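Local coordinates for protein glycosyl transferase family 9 (Veillonella parvula, PDB 3TOV) that probably transfers a sugar from a nucleotide-activated donor to a glycan acceptor, as expected of a family 9 (heptosyltransferase-like) enzyme with a GT-B fold, at residues V13-H18 with N95-E100; L24-L29 with Q51-N56; T42-E47 with I63-K68; S75-V80 with T102-W107. One frame throughout, in Å; residues are numbered along the deposited sequence.

Contact 1. Residues V13-H18 with N95-E100; sequences VTFLMH and NLHPNE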
# COMPACT_ATOMS: atom_id res chain seq x y z
N VAL A 13 -11.10 -3.56 -14.97
CA VAL A 13 -10.28 -4.25 -13.99
C VAL A 13 -11.06 -4.33 -12.69
O VAL A 13 -11.58 -3.34 -12.20
CB VAL A 13 -8.94 -3.53 -13.78
CG1 VAL A 13 -8.01 -4.33 -12.85
CG2 VAL A 13 -8.28 -3.29 -15.11
N THR A 14 -11.15 -5.53 -12.14
CA THR A 14 -11.89 -5.74 -10.93
C THR A 14 -10.94 -6.15 -9.82
O THR A 14 -10.33 -7.22 -9.88
CB THR A 14 -12.91 -6.84 -11.12
OG1 THR A 14 -12.23 -8.07 -11.37
CG2 THR A 14 -13.76 -6.51 -12.31
N PHE A 15 -10.81 -5.28 -8.82
CA PHE A 15 -10.06 -5.56 -7.61
C PHE A 15 -10.78 -4.91 -6.40
O PHE A 15 -10.82 -3.68 -6.27
CB PHE A 15 -8.64 -5.05 -7.76
CG PHE A 15 -7.66 -5.67 -6.81
CD1 PHE A 15 -7.37 -7.01 -6.89
CD2 PHE A 15 -7.03 -4.90 -5.85
CE1 PHE A 15 -6.46 -7.59 -6.01
CE2 PHE A 15 -6.12 -5.47 -4.96
CZ PHE A 15 -5.84 -6.82 -5.04
N LEU A 16 -11.36 -5.73 -5.53
CA LEU A 16 -12.04 -5.20 -4.36
C LEU A 16 -11.34 -5.55 -3.06
O LEU A 16 -11.99 -5.90 -2.08
CB LEU A 16 -13.49 -5.71 -4.32
CG LEU A 16 -14.31 -5.33 -5.54
CD1 LEU A 16 -15.79 -5.64 -5.33
CD2 LEU A 16 -14.12 -3.85 -5.82
N MSE A 17 -10.01 -5.46 -3.04
CA MSE A 17 -9.27 -5.81 -1.84
C MSE A 17 -8.94 -4.60 -0.96
O MSE A 17 -9.61 -3.57 -1.01
CB MSE A 17 -8.00 -6.58 -2.19
CG MSE A 17 -8.27 -7.94 -2.83
SE MSE A 17 -6.69 -9.11 -3.08
CE MSE A 17 -6.48 -9.67 -1.22
N HIS A 18 -7.92 -4.77 -0.13
CA HIS A 18 -7.65 -3.84 0.94
C HIS A 18 -6.61 -2.79 0.56
O HIS A 18 -5.91 -2.94 -0.44
CB HIS A 18 -7.20 -4.63 2.15
CG HIS A 18 -8.33 -5.30 2.87
ND1 HIS A 18 -9.65 -5.00 2.62
CD2 HIS A 18 -8.34 -6.25 3.84
CE1 HIS A 18 -10.43 -5.73 3.40
NE2 HIS A 18 -9.66 -6.50 4.15
N ASN A 95 -9.90 -10.05 -14.14
CA ASN A 95 -10.15 -10.16 -12.70
C ASN A 95 -8.86 -10.47 -11.94
O ASN A 95 -8.19 -11.46 -12.22
CB ASN A 95 -11.22 -11.22 -12.40
CG ASN A 95 -11.51 -11.35 -10.91
OD1 ASN A 95 -11.26 -10.42 -10.14
ND2 ASN A 95 -12.04 -12.49 -10.49
N LEU A 96 -8.52 -9.59 -10.98
CA LEU A 96 -7.29 -9.71 -10.19
C LEU A 96 -7.59 -10.23 -8.81
O LEU A 96 -6.69 -10.53 -8.05
CB LEU A 96 -6.58 -8.37 -10.06
CG LEU A 96 -5.93 -7.90 -11.37
CD1 LEU A 96 -5.06 -6.65 -11.20
CD2 LEU A 96 -5.13 -9.04 -11.97
N HIS A 97 -8.87 -10.33 -8.50
CA HIS A 97 -9.31 -10.73 -7.17
C HIS A 97 -10.15 -12.00 -7.28
O HIS A 97 -11.33 -11.97 -7.64
CB HIS A 97 -10.09 -9.59 -6.52
CG HIS A 97 -10.38 -9.82 -5.08
ND1 HIS A 97 -11.17 -8.97 -4.33
CD2 HIS A 97 -9.99 -10.80 -4.23
CE1 HIS A 97 -11.25 -9.41 -3.10
NE2 HIS A 97 -10.54 -10.53 -3.01
N PRO A 98 -9.50 -13.14 -7.00
CA PRO A 98 -10.03 -14.50 -7.17
C PRO A 98 -10.94 -15.04 -6.08
O PRO A 98 -11.10 -16.26 -6.02
CB PRO A 98 -8.76 -15.35 -7.26
CG PRO A 98 -7.70 -14.54 -6.63
CD PRO A 98 -8.03 -13.12 -6.90
N ASN A 99 -11.55 -14.19 -5.26
CA ASN A 99 -12.61 -14.67 -4.38
C ASN A 99 -13.93 -14.73 -5.16
O ASN A 99 -14.06 -14.07 -6.18
CB ASN A 99 -12.78 -13.76 -3.18
CG ASN A 99 -13.34 -12.41 -3.57
OD1 ASN A 99 -13.07 -11.91 -4.66
ND2 ASN A 99 -14.14 -11.81 -2.68
N GLU A 100 -14.89 -15.50 -4.67
CA GLU A 100 -16.16 -15.67 -5.37
C GLU A 100 -16.93 -14.37 -5.64
O GLU A 100 -17.47 -14.17 -6.73
CB GLU A 100 -17.06 -16.63 -4.61
CG GLU A 100 -16.91 -16.49 -3.13
CD GLU A 100 -16.01 -17.54 -2.55
OE1 GLU A 100 -14.84 -17.22 -2.22
OE2 GLU A 100 -16.46 -18.70 -2.43

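Contact 2. Residues L24-L29 with Q51-N56; sequences LTTPFL and QVMEYN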
# COMPACT_ATOMS: atom_id res chain seq x y z
N LEU A 24 -0.68 -1.91 -4.54
CA LEU A 24 0.21 -2.85 -5.22
C LEU A 24 -0.25 -3.21 -6.64
O LEU A 24 0.51 -3.79 -7.41
CB LEU A 24 0.37 -4.12 -4.40
CG LEU A 24 1.12 -3.94 -3.09
CD1 LEU A 24 1.01 -5.19 -2.25
CD2 LEU A 24 2.56 -3.61 -3.40
N THR A 25 -1.49 -2.88 -6.97
CA THR A 25 -2.00 -3.12 -8.31
C THR A 25 -1.68 -1.93 -9.19
O THR A 25 -2.01 -1.90 -10.38
CB THR A 25 -3.52 -3.31 -8.33
OG1 THR A 25 -4.18 -2.08 -7.99
CG2 THR A 25 -3.94 -4.39 -7.36
N THR A 26 -1.04 -0.93 -8.60
CA THR A 26 -0.88 0.35 -9.27
C THR A 26 0.21 0.38 -10.37
O THR A 26 0.05 1.09 -11.38
CB THR A 26 -0.72 1.49 -8.24
OG1 THR A 26 -1.38 2.66 -8.73
CG2 THR A 26 0.74 1.78 -7.95
N PRO A 27 1.31 -0.39 -10.19
CA PRO A 27 2.37 -0.49 -11.20
C PRO A 27 1.93 -1.34 -12.39
O PRO A 27 2.26 -1.05 -13.54
CB PRO A 27 3.51 -1.20 -10.44
CG PRO A 27 3.14 -1.16 -9.01
CD PRO A 27 1.65 -1.18 -8.99
N PHE A 28 1.19 -2.41 -12.09
CA PHE A 28 0.45 -3.15 -13.10
C PHE A 28 -0.41 -2.21 -13.99
O PHE A 28 -0.51 -2.39 -15.21
CB PHE A 28 -0.42 -4.18 -12.38
CG PHE A 28 -1.56 -4.70 -13.19
CD1 PHE A 28 -1.49 -5.94 -13.79
CD2 PHE A 28 -2.71 -3.95 -13.35
CE1 PHE A 28 -2.55 -6.43 -14.53
CE2 PHE A 28 -3.77 -4.43 -14.09
CZ PHE A 28 -3.69 -5.67 -14.68
N LEU A 29 -1.01 -1.21 -13.37
CA LEU A 29 -1.86 -0.28 -14.09
C LEU A 29 -1.09 0.66 -15.00
O LEU A 29 -1.66 1.23 -15.93
CB LEU A 29 -2.67 0.55 -13.12
CG LEU A 29 -3.99 -0.06 -12.73
CD1 LEU A 29 -4.62 0.83 -11.71
CD2 LEU A 29 -4.83 -0.17 -13.97
N GLN A 51 -10.31 7.23 -2.68
CA GLN A 51 -9.45 8.40 -2.83
C GLN A 51 -8.06 8.01 -3.35
O GLN A 51 -7.30 8.83 -3.84
CB GLN A 51 -9.34 9.18 -1.53
CG GLN A 51 -10.54 9.04 -0.63
CD GLN A 51 -10.60 10.14 0.41
OE1 GLN A 51 -10.16 11.26 0.18
NE2 GLN A 51 -11.14 9.82 1.58
N VAL A 52 -7.75 6.72 -3.24
CA VAL A 52 -6.47 6.20 -3.67
C VAL A 52 -6.28 6.20 -5.20
O VAL A 52 -5.18 6.40 -5.72
CB VAL A 52 -6.30 4.77 -3.13
CG1 VAL A 52 -5.21 4.03 -3.89
CG2 VAL A 52 -6.02 4.83 -1.64
N MSE A 53 -7.38 6.00 -5.92
CA MSE A 53 -7.31 5.88 -7.36
C MSE A 53 -7.90 7.09 -8.09
O MSE A 53 -7.58 7.32 -9.26
CB MSE A 53 -8.01 4.60 -7.81
CG MSE A 53 -7.46 4.03 -9.10
SE MSE A 53 -5.69 3.25 -8.87
CE MSE A 53 -6.18 1.68 -7.86
N GLU A 54 -8.74 7.86 -7.40
CA GLU A 54 -9.43 8.99 -8.01
C GLU A 54 -8.60 9.63 -9.11
O GLU A 54 -8.77 9.35 -10.30
CB GLU A 54 -9.75 10.06 -6.97
CG GLU A 54 -11.14 10.00 -6.40
CD GLU A 54 -11.39 11.12 -5.41
OE1 GLU A 54 -11.35 12.31 -5.81
OE2 GLU A 54 -11.60 10.81 -4.22
N TYR A 55 -7.69 10.50 -8.70
CA TYR A 55 -6.72 11.07 -9.60
C TYR A 55 -5.66 10.01 -9.83
O TYR A 55 -5.04 9.51 -8.87
CB TYR A 55 -6.14 12.34 -8.97
CG TYR A 55 -7.21 13.21 -8.33
CD1 TYR A 55 -7.71 14.33 -8.97
CD2 TYR A 55 -7.72 12.90 -7.08
CE1 TYR A 55 -8.70 15.12 -8.39
CE2 TYR A 55 -8.69 13.68 -6.48
CZ TYR A 55 -9.18 14.79 -7.14
OH TYR A 55 -10.16 15.56 -6.54
N ASN A 56 -5.50 9.61 -11.08
CA ASN A 56 -4.55 8.58 -11.47
C ASN A 56 -4.45 8.51 -12.98
O ASN A 56 -5.45 8.28 -13.66
CB ASN A 56 -4.94 7.20 -10.95
CG ASN A 56 -3.93 6.14 -11.34
OD1 ASN A 56 -4.00 5.58 -12.42
ND2 ASN A 56 -2.97 5.87 -10.45

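Contact 3. Residues T42-E47 with I63-K68; sequences TYVIDE and IVVDKK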
# COMPACT_ATOMS: atom_id res chain seq x y z
N THR A 42 -11.18 1.06 -17.26
CA THR A 42 -11.95 1.42 -16.08
C THR A 42 -11.67 0.48 -14.91
O THR A 42 -11.59 -0.74 -15.08
CB THR A 42 -13.47 1.54 -16.40
OG1 THR A 42 -14.23 0.76 -15.47
CG2 THR A 42 -13.78 1.08 -17.82
N TYR A 43 -11.49 1.08 -13.72
CA TYR A 43 -11.14 0.37 -12.48
C TYR A 43 -12.32 0.27 -11.52
O TYR A 43 -13.15 1.17 -11.46
CB TYR A 43 -10.05 1.14 -11.76
CG TYR A 43 -9.23 0.33 -10.76
CD1 TYR A 43 -7.95 -0.08 -11.09
CD2 TYR A 43 -9.71 0.02 -9.49
CE1 TYR A 43 -7.18 -0.80 -10.21
CE2 TYR A 43 -8.95 -0.70 -8.60
CZ TYR A 43 -7.67 -1.11 -8.97
OH TYR A 43 -6.85 -1.82 -8.12
N VAL A 44 -12.36 -0.80 -10.75
CA VAL A 44 -13.43 -1.02 -9.80
C VAL A 44 -12.90 -1.41 -8.41
O VAL A 44 -12.55 -2.58 -8.19
CB VAL A 44 -14.37 -2.10 -10.32
CG1 VAL A 44 -15.59 -2.22 -9.43
CG2 VAL A 44 -14.78 -1.77 -11.75
N ILE A 45 -12.84 -0.44 -7.49
CA ILE A 45 -12.48 -0.67 -6.08
C ILE A 45 -13.69 -0.68 -5.18
O ILE A 45 -14.83 -0.56 -5.63
CB ILE A 45 -11.61 0.46 -5.45
CG1 ILE A 45 -11.47 1.66 -6.38
CG2 ILE A 45 -10.31 -0.07 -4.87
CD1 ILE A 45 -12.75 2.50 -6.39
N ASP A 46 -13.40 -0.79 -3.88
CA ASP A 46 -14.40 -0.70 -2.82
C ASP A 46 -14.49 0.74 -2.32
O ASP A 46 -13.47 1.39 -2.10
CB ASP A 46 -14.03 -1.67 -1.69
CG ASP A 46 -14.24 -1.07 -0.32
OD1 ASP A 46 -15.31 -1.31 0.30
OD2 ASP A 46 -13.33 -0.36 0.15
N GLU A 47 -15.72 1.23 -2.16
CA GLU A 47 -15.99 2.63 -1.84
C GLU A 47 -14.91 3.36 -1.02
O GLU A 47 -14.52 4.47 -1.38
CB GLU A 47 -17.37 2.77 -1.18
CG GLU A 47 -17.36 3.01 0.34
CD GLU A 47 -17.93 1.85 1.17
OE1 GLU A 47 -17.28 0.78 1.26
OE2 GLU A 47 -19.04 2.01 1.73
N ILE A 63 -14.98 3.24 -10.72
CA ILE A 63 -16.32 3.00 -10.17
C ILE A 63 -16.22 2.17 -8.89
O ILE A 63 -15.56 1.12 -8.88
CB ILE A 63 -17.27 2.31 -11.20
CG1 ILE A 63 -17.58 0.87 -10.80
CG2 ILE A 63 -16.70 2.35 -12.63
CD1 ILE A 63 -18.50 0.20 -11.79
N VAL A 64 -16.84 2.65 -7.81
CA VAL A 64 -16.64 2.05 -6.49
C VAL A 64 -17.80 1.16 -6.06
O VAL A 64 -18.83 1.15 -6.72
CB VAL A 64 -16.38 3.14 -5.43
CG1 VAL A 64 -15.89 4.39 -6.11
CG2 VAL A 64 -17.65 3.43 -4.65
N VAL A 65 -17.64 0.40 -4.98
CA VAL A 65 -18.75 -0.40 -4.44
C VAL A 65 -18.78 -0.42 -2.91
O VAL A 65 -17.73 -0.31 -2.28
CB VAL A 65 -18.72 -1.87 -4.94
CG1 VAL A 65 -18.02 -1.99 -6.27
CG2 VAL A 65 -18.04 -2.76 -3.90
N ASP A 66 -19.96 -0.58 -2.32
CA ASP A 66 -20.07 -0.74 -0.86
C ASP A 66 -20.31 -2.19 -0.47
O ASP A 66 -20.44 -3.05 -1.33
CB ASP A 66 -21.20 0.12 -0.29
CG ASP A 66 -21.12 1.56 -0.75
OD1 ASP A 66 -20.91 1.78 -1.96
OD2 ASP A 66 -21.25 2.46 0.11
N LYS A 67 -20.36 -2.45 0.83
CA LYS A 67 -20.64 -3.80 1.31
C LYS A 67 -20.85 -3.88 2.82
O LYS A 67 -20.45 -2.99 3.58
CB LYS A 67 -19.54 -4.78 0.88
CG LYS A 67 -18.13 -4.22 0.96
CD LYS A 67 -17.72 -3.91 2.39
CE LYS A 67 -16.39 -3.19 2.43
NZ LYS A 67 -16.01 -2.81 3.81
N LYS A 68 -21.49 -4.96 3.25
CA LYS A 68 -21.66 -5.25 4.66
C LYS A 68 -22.10 -6.70 4.81
O LYS A 68 -21.39 -7.53 5.37
CB LYS A 68 -22.67 -4.31 5.31
CG LYS A 68 -22.93 -4.62 6.77
CD LYS A 68 -23.98 -3.72 7.38
CE LYS A 68 -24.10 -3.98 8.87
NZ LYS A 68 -25.19 -3.17 9.48

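Contact 4. Residues S75-V80 with T102-W107; sequences SGLNEV and TSYLAW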
# COMPACT_ATOMS: atom_id res chain seq x y z
N SER A 75 -26.44 -7.34 -4.55
CA SER A 75 -27.31 -6.32 -5.12
C SER A 75 -26.47 -5.19 -5.74
O SER A 75 -26.75 -4.75 -6.85
CB SER A 75 -28.24 -5.78 -4.05
OG SER A 75 -28.83 -4.58 -4.49
N GLY A 76 -25.44 -4.75 -5.02
CA GLY A 76 -24.59 -3.65 -5.47
C GLY A 76 -23.63 -4.01 -6.59
O GLY A 76 -23.08 -3.13 -7.26
N LEU A 77 -23.44 -5.31 -6.79
CA LEU A 77 -22.56 -5.83 -7.84
C LEU A 77 -23.33 -5.97 -9.16
O LEU A 77 -22.89 -5.52 -10.22
CB LEU A 77 -21.99 -7.18 -7.42
CG LEU A 77 -21.16 -7.16 -6.13
CD1 LEU A 77 -20.85 -8.57 -5.62
CD2 LEU A 77 -19.89 -6.38 -6.37
N ASN A 78 -24.49 -6.62 -9.10
CA ASN A 78 -25.39 -6.64 -10.23
C ASN A 78 -25.58 -5.21 -10.70
O ASN A 78 -25.75 -4.94 -11.89
CB ASN A 78 -26.73 -7.24 -9.82
CG ASN A 78 -26.60 -8.66 -9.38
OD1 ASN A 78 -25.80 -9.42 -9.93
ND2 ASN A 78 -27.36 -9.04 -8.36
N GLU A 79 -25.53 -4.30 -9.74
CA GLU A 79 -25.69 -2.88 -10.01
C GLU A 79 -24.52 -2.38 -10.84
O GLU A 79 -24.70 -1.94 -11.97
CB GLU A 79 -25.78 -2.10 -8.70
CG GLU A 79 -26.55 -0.78 -8.80
CD GLU A 79 -25.73 0.34 -9.41
OE1 GLU A 79 -24.49 0.28 -9.33
OE2 GLU A 79 -26.33 1.29 -9.97
N VAL A 80 -23.32 -2.46 -10.27
CA VAL A 80 -22.08 -2.06 -10.94
C VAL A 80 -21.95 -2.60 -12.37
O VAL A 80 -21.59 -1.86 -13.29
CB VAL A 80 -20.85 -2.52 -10.13
CG1 VAL A 80 -19.70 -2.93 -11.06
CG2 VAL A 80 -20.44 -1.44 -9.12
N THR A 102 -15.90 -11.18 -6.12
CA THR A 102 -15.38 -10.42 -7.24
C THR A 102 -15.40 -11.25 -8.50
O THR A 102 -15.59 -10.73 -9.60
CB THR A 102 -13.98 -9.91 -6.99
OG1 THR A 102 -14.00 -9.00 -5.89
CG2 THR A 102 -13.49 -9.17 -8.22
N SER A 103 -15.19 -12.55 -8.35
CA SER A 103 -15.22 -13.42 -9.51
C SER A 103 -16.63 -13.32 -10.08
O SER A 103 -16.81 -13.13 -11.27
CB SER A 103 -14.87 -14.85 -9.12
OG SER A 103 -13.56 -14.92 -8.60
N TYR A 104 -17.62 -13.42 -9.21
CA TYR A 104 -18.98 -13.21 -9.65
C TYR A 104 -19.10 -11.94 -10.48
O TYR A 104 -19.59 -11.97 -11.61
CB TYR A 104 -19.91 -13.12 -8.44
CG TYR A 104 -21.31 -12.73 -8.81
CD1 TYR A 104 -22.23 -13.69 -9.21
CD2 TYR A 104 -21.71 -11.41 -8.76
CE1 TYR A 104 -23.51 -13.33 -9.55
CE2 TYR A 104 -22.99 -11.04 -9.10
CZ TYR A 104 -23.89 -12.00 -9.50
OH TYR A 104 -25.17 -11.64 -9.85
N LEU A 105 -18.67 -10.83 -9.91
CA LEU A 105 -18.78 -9.55 -10.60
C LEU A 105 -18.22 -9.61 -12.03
O LEU A 105 -18.92 -9.28 -12.99
CB LEU A 105 -18.10 -8.45 -9.79
CG LEU A 105 -18.04 -7.11 -10.52
CD1 LEU A 105 -19.43 -6.74 -11.02
CD2 LEU A 105 -17.49 -6.04 -9.61
N ALA A 106 -16.97 -10.04 -12.17
CA ALA A 106 -16.31 -10.15 -13.47
C ALA A 106 -17.14 -10.98 -14.46
O ALA A 106 -17.20 -10.68 -15.64
CB ALA A 106 -14.92 -10.77 -13.32
N TRP A 107 -17.76 -12.04 -13.95
CA TRP A 107 -18.64 -12.85 -14.75
C TRP A 107 -19.88 -12.04 -15.12
O TRP A 107 -20.23 -11.94 -16.29
CB TRP A 107 -19.04 -14.11 -13.98
CG TRP A 107 -20.16 -14.89 -14.59
CD1 TRP A 107 -20.07 -15.82 -15.58
CD2 TRP A 107 -21.55 -14.81 -14.25
NE1 TRP A 107 -21.31 -16.32 -15.89
CE2 TRP A 107 -22.24 -15.72 -15.08
CE3 TRP A 107 -22.29 -14.05 -13.33
CZ2 TRP A 107 -23.63 -15.89 -15.02
CZ3 TRP A 107 -23.67 -14.23 -13.28
CH2 TRP A 107 -24.32 -15.14 -14.12

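Contact 1. Residues V13-H18 with N95-E100
T14 and N95 are paired in a parallel bridge between neighbouring strands, and the backbone N-H of L96 closes the join by donating to T14 O at 3.2 Å, nearly along the C=O axis and with an N-H...O angle of 165°. The other side of T14's strand is taken up by the next one, where V13 and F15 hydrogen-bond to T42 and V44. One residue on, L16 N has a weak bond, 3.5 Å to H97 ND1, meeting the imidazole at its edge. This is the middle of a Rossmann-like sheet of order 3-2-1-4-5-6, where strands 1 and 4 lie side by side; in GT-B enzymes the C-terminal ends of such strands face the interdomain cleft. H97 CG is anti to its backbone N (chi1 -170°), which stands the ring beside the loop L16-M17. One face takes CG of selenomethionine M17, 3.3 Å from the centroid, a CH-pi contact, with SE over the same face; the opposite face lies under N99 OD1, which also accepts T102 N as the N-cap. An alanine here would remove the imidazole and would probably cost L16 N its weak acceptor and M17 its flat packing partner. On the apolar side, L96 CB lies 3.5 Å from F15 CD1.

Contact 2. Residues L24-L29 with Q51-N56
Apolar packing carries this small contact, which buries 141 Å² in all. Selenomethionine M53 leaves its backbone with CG anti to N and then bends twice, chi2 and chi3 both being 72°, so that the selenium swings toward helix 26-35. There it meets L29 tip to tip, M53 SE lying 3.9 Å from L29 CD1. A long, unbranched chain suits the position, since the backbones are well apart: even the nearest CA atoms, of T26 and M53, are 8.7 Å from each other. The methyl M53 CE ends 4.3 Å from T25 OG1. L29 and M53 both also lie on Y43 of strand 40-46. In the Rossmann-like domain helix 26-35 belongs to the beta-alpha-beta crossover from strand 10-14 to strand 40-46, whereas Q51-N56 sits in the connection from strand 40-46 to strand 61-65. Among the polar groups, T26 OG1 and N56 ND2 stand 4.0 Å apart, mere neighbours. T26 OG1 bonds weakly to H161 O, and the other end of the N56 amide, OD1, takes the N-H of N58 in an Asx turn. The buried hydroxyl of T25 is held through OG1 by V22 O and Y43 OH.

Contact 3. Residues T42-E47 with I63-K68
V44 sets CG1 anti to its backbone N (chi1 -173°), and I63 extends alongside it, pointing the same way, with the two CG1 atoms 3.9 Å apart. V65 joins them on that face, its CG1 4.0 Å from V44 CG1. K67 starts in the crowded position between N and carbonyl carbon and bends again at chi2, which carries its otherwise extended end across D46 at about a right angle; the salt bridge from K67 NZ to D46 OD1 is long, 3.9 Å. Beneath these groups the backbones run parallel, their axes 27° apart. The I63 N-H donates to Y43 O at 2.9 Å, almost along the C=O axis, and E47 N to V65 O, while the bonds between I45 and I63 and between V65 and I45 are weak. The weakly bonded strand 61-65 is outermost on this side of the Rossmann-like sheet. Branched residues suit both strands: I63 and V65 face helix 70-87, where I63 meets V80 and I84, and on the other face I45 CD1 packs 3.7 Å from V64 CG1. At the C-terminal ends the side chains of E47 and D66 cross, bringing two like charges near each other; K67 NZ, 4.6 Å from E47 OE1, might ease their repulsion somewhat.

Contact 4. Residues S75-V80 with T102-W107
L105 leaves helix 100-109 with CG anti to its backbone N (chi1 174°), so that beyond CB the chain's end reaches helix 70-87. From CG, the CD1 methyl of L105 comes to 3.8 Å from V80 CG1 and lies against the backbone oxygen of L77 as well; L105 CD2 touches L77 CD2 at 4.0 Å and also approaches V80 CG1. A forked leucine thus meets two residues of the facing helix at once, and an alanine here, keeping CB alone, would probably lose both methyl contacts and loosen the packing of the helices. Y104, one residue earlier, makes the polar link: Y104 OH donates to N78 OD1, in the carbonyl plane and on a lone pair, modelled very short at 2.3 Å, a value not to be leaned on. The oxygen meets the tyrosine at its edge, the amide and ring planes standing 68° apart. A sulfate ion, probably from the crystallisation liquor, lies about 3 Å from the N78 side chain. The segments run with their axes 9.4 Å apart at closest, crossing at -31°. In one helical layer of the Rossmann-like domain, these helices lie against its sheet, V80 resting on I63 and V65 of strand 61-65 and A106 on V93 and N95 of strand 92-95.

From the N terminus, strand 10-14 opens contact 1, which closes only when the chain returns at 95-100 with the fourth strand of the sheet. Contacts 2 and 3 both nest inside that loop and cross each other: 24-29 opens, 42-47 opens, 51-56 closes the first and 63-68 the second. Y43 of contact 3 also touches contact 2. Contact 4 begins after both have closed, at 75-80, and crosses contact 1 by ending at 102-107. Contacts 1 and 3 stitch four adjoining strands, 61-65, 40-46, 10-14 and 92-95, contact 2 ties helix 26-35 to a loop, and contact 4 joins two helices, with T102 beside H97 of contact 1.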